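Local coordinates for protein post-proline cleaving enzyme (Rickettsia typhi, PDB 4HVT) that probably cleaves short peptides on the carboxyl side of proline, as a serine-type oligopeptidase of the prolyl oligopeptidase family, at residues Asn478-Glu483 against Val510-Asn515; Val448-Glu453 against Tyr464-Lys469; Gln284-Pro289 against Thr328-Thr333. One frame throughout, in Å; residues are numbered along the deposited sequence. Where two conformers were deposited one is given.

Interactions 1 and 2 hold parts of the same sheet, in the hydrolase region. Interaction 1 pairs two parallel strands in the buried part of that sheet. Interaction 2 is a partly buried antiparallel hairpin that includes an outermost strand of the sheet. The two touch through backbone contacts from V467 to S511 and from F465 to L513. Interaction 3 lies in the beta-propeller, its centre about 46 Å from that of interaction 1. There the end of strand 282-285 and what follows it meet a loop; it is partly buried, with several exposed residues. Interaction 1 relies on backbone bonds and aliphatic packing. Interaction 2 adds tyrosine rings, charges and a water. Interaction 3 has a single backbone bond plus aliphatic and methionine packing.

Interaction 1: residues Asn478-Glu483 against Val510-Asn515; sequences NPTLLE and VSVLAN
T480-E483 and V510-A514 pair as parallel neighbours in the buried part of the central hydrolase sheet. Five backbone hydrogen bonds join them. V510 N binds P479 O and V512 N binds L481 O, both at 2.8 Å, while A514 N binds E483 O. In return L481 N and E483 N bind V510 O and V512 O. V510 O and V512 O also take CA-H...O contacts from T480 CA and L482 CA.

On the face of T480, L482, V510 and V512, L482 CD1 bridges V512 and A514. It lies 3.6 Å from V512 CG1 and 4.0 Å from A514 CB. N478 CB packs on V510 CG2 at 3.7 Å. T480 and V510 lie side by side, with T480 OG1 3.5 Å from V510 CB. Chi1 of -62° sets OG1 beside the backbone N. From there it donates to N478 O at 2.8 Å, from 50° out of the carbonyl plane. Helix 536-551 packs on this face.

W504 of helix 498-505 touches L481 and S511 on the other face. There E483 OE1 forms a salt bridge with K563, near the probable nucleophile elbow. Strand 480-483, helix 498-505 and strand 510-514 form a beta-alpha-beta crossover of the alpha/beta-hydrolase fold.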
loop_
_atom_site.group_PDB
_atom_site.type_symbol
_atom_site.label_atom_id
_atom_site.label_comp_id
_atom_site.label_asym_id
_atom_site.label_seq_id
_atom_site.Cartn_x
_atom_site.Cartn_y
_atom_site.Cartn_z
ATOM N N ASN A 478 -23.407 -20.577 2.394
ATOM C CA ASN A 478 -22.306 -20.290 1.512
ATOM C C ASN A 478 -21.040 -19.880 2.274
ATOM O O ASN A 478 -21.060 -18.929 3.052
ATOM C CB ASN A 478 -22.658 -19.198 0.503
ATOM C CG ASN A 478 -23.866 -19.580 -0.312
ATOM O OD1 ASN A 478 -23.793 -20.549 -1.067
ATOM N ND2 ASN A 478 -25.006 -18.921 -0.063
ATOM N N PRO A 479 -19.947 -20.616 2.054
ATOM C CA PRO A 479 -18.677 -20.181 2.615
ATOM C C PRO A 479 -18.367 -18.767 2.109
ATOM O O PRO A 479 -18.347 -18.523 0.906
ATOM C CB PRO A 479 -17.674 -21.222 2.076
ATOM C CG PRO A 479 -18.509 -22.391 1.741
ATOM C CD PRO A 479 -19.774 -21.796 1.189
ATOM N N THR A 480 -18.084 -17.839 3.039
ATOM C CA THR A 480 -18.039 -16.424 2.732
ATOM C C THR A 480 -16.794 -15.867 3.373
ATOM O O THR A 480 -16.496 -16.205 4.524
ATOM C CB THR A 480 -19.299 -15.710 3.264
ATOM O OG1 THR A 480 -20.446 -16.252 2.605
ATOM C CG2 THR A 480 -19.250 -14.189 3.089
ATOM N N LEU A 481 -16.060 -15.070 2.608
ATOM C CA LEU A 481 -14.880 -14.391 3.101
ATOM C C LEU A 481 -15.108 -12.873 3.019
ATOM O O LEU A 481 -15.297 -12.282 1.920
ATOM C CB LEU A 481 -13.664 -14.870 2.323
ATOM C CG LEU A 481 -12.212 -14.757 2.766
ATOM C CD1 LEU A 481 -12.044 -14.947 4.285
ATOM C CD2 LEU A 481 -11.565 -15.872 1.907
ATOM N N LEU A 482 -15.113 -12.253 4.192
ATOM C CA LEU A 482 -15.378 -10.835 4.343
ATOM C C LEU A 482 -14.062 -10.157 4.741
ATOM O O LEU A 482 -13.415 -10.580 5.710
ATOM C CB LEU A 482 -16.419 -10.630 5.439
ATOM C CG LEU A 482 -16.668 -9.233 6.020
ATOM C CD1 LEU A 482 -17.097 -8.184 4.976
ATOM C CD2 LEU A 482 -17.684 -9.352 7.144
ATOM N N GLU A 483 -13.705 -9.117 4.006
ATOM C CA GLU A 483 -12.470 -8.346 4.246
ATOM C C GLU A 483 -12.786 -6.872 4.432
ATOM O O GLU A 483 -13.800 -6.358 3.915
ATOM C CB GLU A 483 -11.547 -8.535 3.048
ATOM C CG GLU A 483 -11.146 -9.995 2.839
ATOM C CD GLU A 483 -10.020 -10.153 1.827
ATOM O OE1 GLU A 483 -8.961 -9.513 1.993
ATOM O OE2 GLU A 483 -10.195 -10.924 0.879
ATOM N N VAL A 510 -18.287 -17.023 -1.469
ATOM C CA VAL A 510 -18.774 -15.671 -1.659
ATOM C C VAL A 510 -17.669 -14.786 -1.152
ATOM O O VAL A 510 -17.064 -15.103 -0.131
ATOM C CB VAL A 510 -20.055 -15.480 -0.802
ATOM C CG1 VAL A 510 -20.522 -14.052 -0.850
ATOM C CG2 VAL A 510 -21.181 -16.374 -1.329
ATOM N N SER A 511 -17.457 -13.656 -1.852
ATOM C CA SER A 511 -16.466 -12.656 -1.449
ATOM C C SER A 511 -17.153 -11.348 -1.045
ATOM O O SER A 511 -18.047 -10.875 -1.740
ATOM C CB SER A 511 -15.500 -12.368 -2.602
ATOM O OG SER A 511 -14.581 -13.439 -2.785
ATOM N N VAL A 512 -16.692 -10.729 0.061
ATOM C CA VAL A 512 -17.274 -9.482 0.472
ATOM C C VAL A 512 -16.205 -8.517 0.916
ATOM O O VAL A 512 -15.280 -8.910 1.606
ATOM C CB VAL A 512 -18.296 -9.640 1.617
ATOM C CG1 VAL A 512 -19.020 -8.345 1.930
ATOM C CG2 VAL A 512 -19.317 -10.697 1.249
ATOM N N LEU A 513 -16.356 -7.272 0.471
ATOM C CA LEU A 513 -15.467 -6.179 0.880
ATOM C C LEU A 513 -16.312 -5.079 1.478
ATOM O O LEU A 513 -17.183 -4.543 0.795
ATOM C CB LEU A 513 -14.745 -5.595 -0.358
ATOM C CG LEU A 513 -13.775 -4.425 -0.146
ATOM C CD1 LEU A 513 -12.563 -4.931 0.557
ATOM C CD2 LEU A 513 -13.415 -3.880 -1.527
ATOM N N ALA A 514 -15.999 -4.698 2.706
ATOM C CA ALA A 514 -16.738 -3.671 3.448
ATOM C C ALA A 514 -15.969 -2.342 3.592
ATOM O O ALA A 514 -14.877 -2.299 4.112
ATOM C CB ALA A 514 -17.142 -4.195 4.812
ATOM N N ASN A 515 -16.574 -1.264 3.124
ATOM C CA ASN A 515 -15.954 0.044 3.127
ATOM C C ASN A 515 -16.249 0.793 4.415
ATOM O O ASN A 515 -16.903 1.856 4.493
ATOM C CB ASN A 515 -16.425 0.796 1.869
ATOM C CG ASN A 515 -16.026 0.058 0.611
ATOM O OD1 ASN A 515 -16.859 -0.563 -0.026
ATOM N ND2 ASN A 515 -14.743 0.124 0.250
#

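Interaction 2: residues Val448-Glu453 against Tyr464-Lys469; sequences VLEQKE and YFLVYK
V448 and K452 each press a CB bump onto a tyrosine ring of the partner strand, in an antiparallel hairpin. V448 CB lies 3.9 Å from the centroid of the Y468 ring. K452 CB sits 3.8 Å from that of Y464. Both are CH-pi contacts over a ring face, offset toward the rim. Chi1 (65° in Y464, 59° in Y468) puts each CG between backbone N and carbonyl carbon, which lets the ring lie over the partner's CB.

L466 fills in between the two tyrosines: L466 CD2 meets K452 CD at 3.7 Å, and L466 CG lies at the edge of the Y468 ring. E450 OE1 is also at that ring's edge and takes a weak hydrogen bond from Y468 OH. E450 OE2 makes a long, weak salt bridge with K452 NZ, 3.5 Å. A water accepts from Y464 OH and donates to E453 O.

On the other face L449 CD1 fits against V467 CG2 at 3.6 Å and at the edge of the F465 ring. Q451 runs beside F465, its amide turned 41° from the ring. The polar end of Q451 is held elsewhere: NE2 donates to N369 O, and OE1 accepts from N396 ND2.

Six backbone bonds link the strands, in three pairs. Strand 447-455 is an outermost strand of the sheet. Strand 461-469 lies between it and strand 510-514, whose V510 and V512 touch L466. Helix 536-551 packs against Y464.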
loop_
_atom_site.group_PDB
_atom_site.type_symbol
_atom_site.label_atom_id
_atom_site.label_comp_id
_atom_site.label_asym_id
_atom_site.label_seq_id
_atom_site.Cartn_x
_atom_site.Cartn_y
_atom_site.Cartn_z
ATOM N N VAL A 448 -21.745 -12.528 -10.270
ATOM C CA VAL A 448 -22.493 -11.327 -9.969
ATOM C C VAL A 448 -21.642 -10.474 -9.047
ATOM O O VAL A 448 -21.039 -10.993 -8.108
ATOM C CB VAL A 448 -23.819 -11.644 -9.249
ATOM C CG1 VAL A 448 -24.563 -10.340 -8.947
ATOM C CG2 VAL A 448 -24.681 -12.550 -10.101
ATOM N N LEU A 449 -21.646 -9.184 -9.329
ATOM C CA LEU A 449 -21.035 -8.150 -8.517
ATOM C C LEU A 449 -22.162 -7.212 -8.101
ATOM O O LEU A 449 -22.787 -6.535 -8.971
ATOM C CB LEU A 449 -19.972 -7.400 -9.326
ATOM C CG LEU A 449 -19.454 -6.100 -8.685
ATOM C CD1 LEU A 449 -18.882 -6.382 -7.287
ATOM C CD2 LEU A 449 -18.437 -5.410 -9.562
ATOM N N GLU A 450 -22.437 -7.148 -6.785
ATOM C CA GLU A 450 -23.437 -6.225 -6.283
ATOM C C GLU A 450 -22.809 -5.208 -5.336
ATOM O O GLU A 450 -22.068 -5.578 -4.417
ATOM C CB GLU A 450 -24.530 -6.950 -5.525
ATOM C CG GLU A 450 -25.593 -7.630 -6.323
ATOM C CD GLU A 450 -26.648 -8.167 -5.376
ATOM O OE1 GLU A 450 -26.735 -9.399 -5.233
ATOM O OE2 GLU A 450 -27.313 -7.334 -4.702
ATOM N N GLN A 451 -23.188 -3.953 -5.504
ATOM C CA GLN A 451 -22.827 -2.913 -4.524
ATOM C C GLN A 451 -24.007 -2.662 -3.636
ATOM O O GLN A 451 -25.102 -2.363 -4.112
ATOM C CB GLN A 451 -22.378 -1.635 -5.231
ATOM C CG GLN A 451 -22.029 -0.551 -4.256
ATOM C CD GLN A 451 -21.421 0.660 -4.912
ATOM O OE1 GLN A 451 -21.143 0.672 -6.138
ATOM N NE2 GLN A 451 -21.234 1.708 -4.107
ATOM N N LYS A 452 -23.836 -2.930 -2.359
ATOM C CA LYS A 452 -24.873 -2.879 -1.397
ATOM C C LYS A 452 -24.495 -1.940 -0.240
ATOM O O LYS A 452 -23.402 -1.374 -0.224
ATOM C CB LYS A 452 -25.117 -4.326 -0.908
ATOM C CG LYS A 452 -25.676 -5.269 -1.976
ATOM C CD LYS A 452 -25.739 -6.708 -1.503
ATOM C CE LYS A 452 -26.918 -6.955 -0.575
ATOM N NZ LYS A 452 -28.121 -7.377 -1.337
ATOM N N GLU A 453 -25.438 -1.705 0.662
ATOM C CA GLU A 453 -25.191 -0.940 1.902
ATOM C C GLU A 453 -25.776 -1.573 3.132
ATOM O O GLU A 453 -26.849 -2.104 3.124
ATOM C CB GLU A 453 -25.744 0.463 1.806
ATOM C CG GLU A 453 -25.146 1.263 0.644
ATOM C CD GLU A 453 -25.630 2.702 0.623
ATOM O OE1 GLU A 453 -26.796 2.929 1.057
ATOM O OE2 GLU A 453 -24.830 3.591 0.188
ATOM N N TYR A 464 -20.777 -1.966 0.879
ATOM C CA TYR A 464 -20.022 -3.167 0.703
ATOM C C TYR A 464 -20.265 -3.772 -0.687
ATOM O O TYR A 464 -21.301 -3.534 -1.318
ATOM C CB TYR A 464 -20.292 -4.206 1.802
ATOM C CG TYR A 464 -21.675 -4.817 1.902
ATOM C CD1 TYR A 464 -22.699 -4.182 2.629
ATOM C CD2 TYR A 464 -21.945 -6.036 1.349
ATOM C CE1 TYR A 464 -23.968 -4.753 2.789
ATOM C CE2 TYR A 464 -23.194 -6.614 1.507
ATOM C CZ TYR A 464 -24.204 -5.986 2.237
ATOM O OH TYR A 464 -25.461 -6.624 2.302
ATOM N N PHE A 465 -19.267 -4.514 -1.132
ATOM C CA PHE A 465 -19.216 -5.200 -2.410
ATOM C C PHE A 465 -19.315 -6.707 -2.224
ATOM O O PHE A 465 -18.534 -7.336 -1.465
ATOM C CB PHE A 465 -17.984 -4.792 -3.179
ATOM C CG PHE A 465 -18.023 -3.361 -3.587
ATOM C CD1 PHE A 465 -18.603 -2.977 -4.778
ATOM C CD2 PHE A 465 -17.535 -2.385 -2.747
ATOM C CE1 PHE A 465 -18.667 -1.621 -5.145
ATOM C CE2 PHE A 465 -17.621 -1.061 -3.053
ATOM C CZ PHE A 465 -18.141 -0.649 -4.291
ATOM N N LEU A 466 -20.313 -7.274 -2.891
ATOM C CA LEU A 466 -20.635 -8.659 -2.764
ATOM C C LEU A 466 -20.412 -9.336 -4.135
ATOM O O LEU A 466 -20.962 -8.867 -5.146
ATOM C CB LEU A 466 -22.103 -8.764 -2.387
ATOM C CG LEU A 466 -22.705 -10.151 -2.404
ATOM C CD1 LEU A 466 -22.126 -11.111 -1.370
ATOM C CD2 LEU A 466 -24.225 -10.030 -2.218
ATOM N N VAL A 467 -19.606 -10.403 -4.179
ATOM C CA VAL A 467 -19.321 -11.149 -5.414
ATOM C C VAL A 467 -19.626 -12.633 -5.169
ATOM O O VAL A 467 -19.209 -13.220 -4.152
ATOM C CB VAL A 467 -17.848 -11.027 -5.841
ATOM C CG1 VAL A 467 -17.513 -11.934 -7.034
ATOM C CG2 VAL A 467 -17.562 -9.595 -6.221
ATOM N N TYR A 468 -20.375 -13.241 -6.083
ATOM C CA TYR A 468 -20.739 -14.643 -5.939
ATOM C C TYR A 468 -20.906 -15.287 -7.307
ATOM O O TYR A 468 -20.966 -14.615 -8.368
ATOM C CB TYR A 468 -22.010 -14.857 -5.073
ATOM C CG TYR A 468 -23.266 -14.177 -5.555
ATOM C CD1 TYR A 468 -23.613 -12.886 -5.131
ATOM C CD2 TYR A 468 -24.137 -14.840 -6.405
ATOM C CE1 TYR A 468 -24.803 -12.293 -5.569
ATOM C CE2 TYR A 468 -25.300 -14.246 -6.834
ATOM C CZ TYR A 468 -25.634 -12.982 -6.395
ATOM O OH TYR A 468 -26.796 -12.417 -6.905
ATOM N N LYS A 469 -20.936 -16.603 -7.280
ATOM C CA LYS A 469 -21.137 -17.359 -8.534
ATOM C C LYS A 469 -22.634 -17.517 -8.836
ATOM O O LYS A 469 -23.412 -17.835 -7.957
ATOM C CB LYS A 469 -20.437 -18.708 -8.400
ATOM C CG LYS A 469 -20.199 -19.422 -9.723
ATOM C CD LYS A 469 -19.533 -20.774 -9.480
ATOM C CE LYS A 469 -19.244 -21.539 -10.769
ATOM N NZ LYS A 469 -18.168 -22.565 -10.582
HETATM O O HOH W 1 -27.537 -4.952 2.770
#

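Interaction 3: residues Gln284-Pro289 against Thr328-Thr333; sequences QKINMP and TDLLKT
Q284 meets L331 where two neighbouring four-stranded sheets of the beta-propeller come together. Q284 belongs to strand 282-285, an outermost strand of its sheet. L331 lies in the loop joining strands 322-326 and 341-344 of the next sheet. The two side chains cross at about a right angle. The Q284 amide rests on one methyl, with OE1 3.5 Å from L331 CD1.

The K285 CB points away, and the residue takes part through its backbone. K285 O lies 3.5 Å from L331 CD2, the second methyl of the same leucine. L331 thus spreads its fork over Q284 and K285.

I286 comes next and is buried. It lies side by side with L330, with I286 CG2 4.1 Å from L330 CD2. Its CA-H also faces L330 O. Toward its own sheet, I286 touches N271 and I273 of strand 269-275.

N287 makes the one hydrogen bond between the segments. Its backbone N donates to L330 O at 2.8 Å, with a C=O...donor angle of 172°, almost in line with the carbonyl. Beyond that bond, N287 CB lies 3.6 Å from K332 O. K337 NZ ties the two segments further, since it binds N287 O, D329 O and K332 O.

M288 touches L330 and also the tryptophans W304 and W310. M288 CG lies 3.7 Å from L330 CD2. A bend at chi2 (-69°) keeps M288 SD beside that same methyl, 4.0 Å from L330 CD2.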
loop_
_atom_site.group_PDB
_atom_site.type_symbol
_atom_site.label_atom_id
_atom_site.label_comp_id
_atom_site.label_asym_id
_atom_site.label_seq_id
_atom_site.Cartn_x
_atom_site.Cartn_y
_atom_site.Cartn_z
ATOM N N GLN A 284 13.226 27.323 1.661
ATOM C CA GLN A 284 12.140 28.229 1.956
ATOM C C GLN A 284 10.868 27.469 2.330
ATOM O O GLN A 284 10.487 26.555 1.638
ATOM C CB GLN A 284 11.879 29.153 0.816
ATOM C CG GLN A 284 13.022 30.129 0.584
ATOM C CD GLN A 284 12.759 30.941 -0.664
ATOM O OE1 GLN A 284 12.890 30.446 -1.817
ATOM N NE2 GLN A 284 12.297 32.167 -0.458
ATOM N N LYS A 285 10.283 27.878 3.449
ATOM C CA LYS A 285 9.150 27.178 4.035
ATOM C C LYS A 285 7.880 27.428 3.254
ATOM O O LYS A 285 7.567 28.563 2.894
ATOM C CB LYS A 285 8.951 27.618 5.508
ATOM C CG LYS A 285 8.012 26.718 6.301
ATOM C CD LYS A 285 7.923 27.250 7.764
ATOM C CE LYS A 285 7.644 26.137 8.745
ATOM N NZ LYS A 285 6.439 25.369 8.320
ATOM N N ILE A 286 7.179 26.338 2.916
ATOM C CA ILE A 286 5.900 26.406 2.206
ATOM C C ILE A 286 4.783 26.793 3.196
ATOM O O ILE A 286 4.700 26.245 4.310
ATOM C CB ILE A 286 5.593 25.050 1.521
ATOM C CG1 ILE A 286 6.489 24.890 0.319
ATOM C CG2 ILE A 286 4.125 24.941 1.144
ATOM C CD1 ILE A 286 6.506 23.504 -0.219
ATOM N N ASN A 287 3.993 27.786 2.778
ATOM C CA ASN A 287 2.843 28.261 3.502
ATOM C C ASN A 287 1.578 27.649 2.868
ATOM O O ASN A 287 1.034 28.175 1.864
ATOM C CB ASN A 287 2.798 29.800 3.462
ATOM C CG ASN A 287 1.741 30.374 4.409
ATOM O OD1 ASN A 287 0.910 29.640 4.916
ATOM N ND2 ASN A 287 1.825 31.679 4.699
ATOM N N MET A 288 1.217 26.476 3.406
ATOM C CA MET A 288 -0.031 25.791 3.069
ATOM C C MET A 288 -0.574 25.172 4.348
ATOM O O MET A 288 0.157 25.060 5.370
ATOM C CB MET A 288 0.183 24.663 2.015
ATOM C CG MET A 288 0.603 25.143 0.614
ATOM S SD MET A 288 -0.720 26.039 -0.237
ATOM C CE MET A 288 -1.705 24.597 -0.691
ATOM N N PRO A 289 -1.861 24.831 4.358
ATOM C CA PRO A 289 -2.373 24.132 5.548
ATOM C C PRO A 289 -1.491 22.938 5.925
ATOM O O PRO A 289 -1.050 22.194 5.068
ATOM C CB PRO A 289 -3.805 23.721 5.121
ATOM C CG PRO A 289 -4.201 24.725 4.094
ATOM C CD PRO A 289 -2.897 24.951 3.314
ATOM N N THR A 328 5.294 29.324 -7.134
ATOM C CA THR A 328 5.831 30.521 -6.438
ATOM C C THR A 328 4.865 30.979 -5.340
ATOM O O THR A 328 5.310 31.508 -4.324
ATOM C CB THR A 328 6.129 31.699 -7.356
ATOM O OG1 THR A 328 4.930 32.099 -8.039
ATOM C CG2 THR A 328 7.224 31.288 -8.319
ATOM N N ASP A 329 3.575 30.751 -5.513
ATOM C CA ASP A 329 2.594 31.135 -4.504
ATOM C C ASP A 329 2.672 30.234 -3.276
ATOM O O ASP A 329 2.150 30.603 -2.226
ATOM C CB ASP A 329 1.169 31.150 -5.033
ATOM C CG ASP A 329 0.800 32.437 -5.757
ATOM O OD1 ASP A 329 1.527 33.448 -5.667
ATOM O OD2 ASP A 329 -0.249 32.407 -6.390
ATOM N N LEU A 330 3.362 29.105 -3.352
ATOM C CA LEU A 330 3.577 28.290 -2.147
ATOM C C LEU A 330 4.321 29.008 -1.051
ATOM O O LEU A 330 4.122 28.701 0.109
ATOM C CB LEU A 330 4.366 27.044 -2.461
ATOM C CG LEU A 330 3.664 25.985 -3.293
ATOM C CD1 LEU A 330 4.623 24.889 -3.740
ATOM C CD2 LEU A 330 2.499 25.384 -2.552
ATOM N N LEU A 331 5.162 29.945 -1.439
ATOM C CA LEU A 331 6.029 30.689 -0.487
ATOM C C LEU A 331 5.410 31.951 0.047
ATOM O O LEU A 331 6.055 32.659 0.873
ATOM C CB LEU A 331 7.372 30.943 -1.199
ATOM C CG LEU A 331 8.085 29.670 -1.681
ATOM C CD1 LEU A 331 9.455 29.997 -2.288
ATOM C CD2 LEU A 331 8.199 28.671 -0.543
ATOM N N LYS A 332 4.205 32.286 -0.392
ATOM C CA LYS A 332 3.605 33.588 -0.146
ATOM C C LYS A 332 2.544 33.496 0.926
ATOM O O LYS A 332 1.945 32.421 1.177
ATOM C CB LYS A 332 2.973 34.163 -1.435
ATOM C CG LYS A 332 3.961 34.337 -2.561
ATOM C CD LYS A 332 3.460 35.302 -3.624
ATOM C CE LYS A 332 4.475 35.419 -4.763
ATOM N NZ LYS A 332 4.332 36.704 -5.492
ATOM N N THR A 333 2.295 34.648 1.573
ATOM C CA THR A 333 1.165 34.724 2.499
ATOM C C THR A 333 -0.130 34.580 1.721
ATOM O O THR A 333 -0.158 34.787 0.494
ATOM C CB THR A 333 1.100 36.073 3.230
ATOM O OG1 THR A 333 1.045 37.143 2.262
ATOM C CG2 THR A 333 2.327 36.232 4.121
#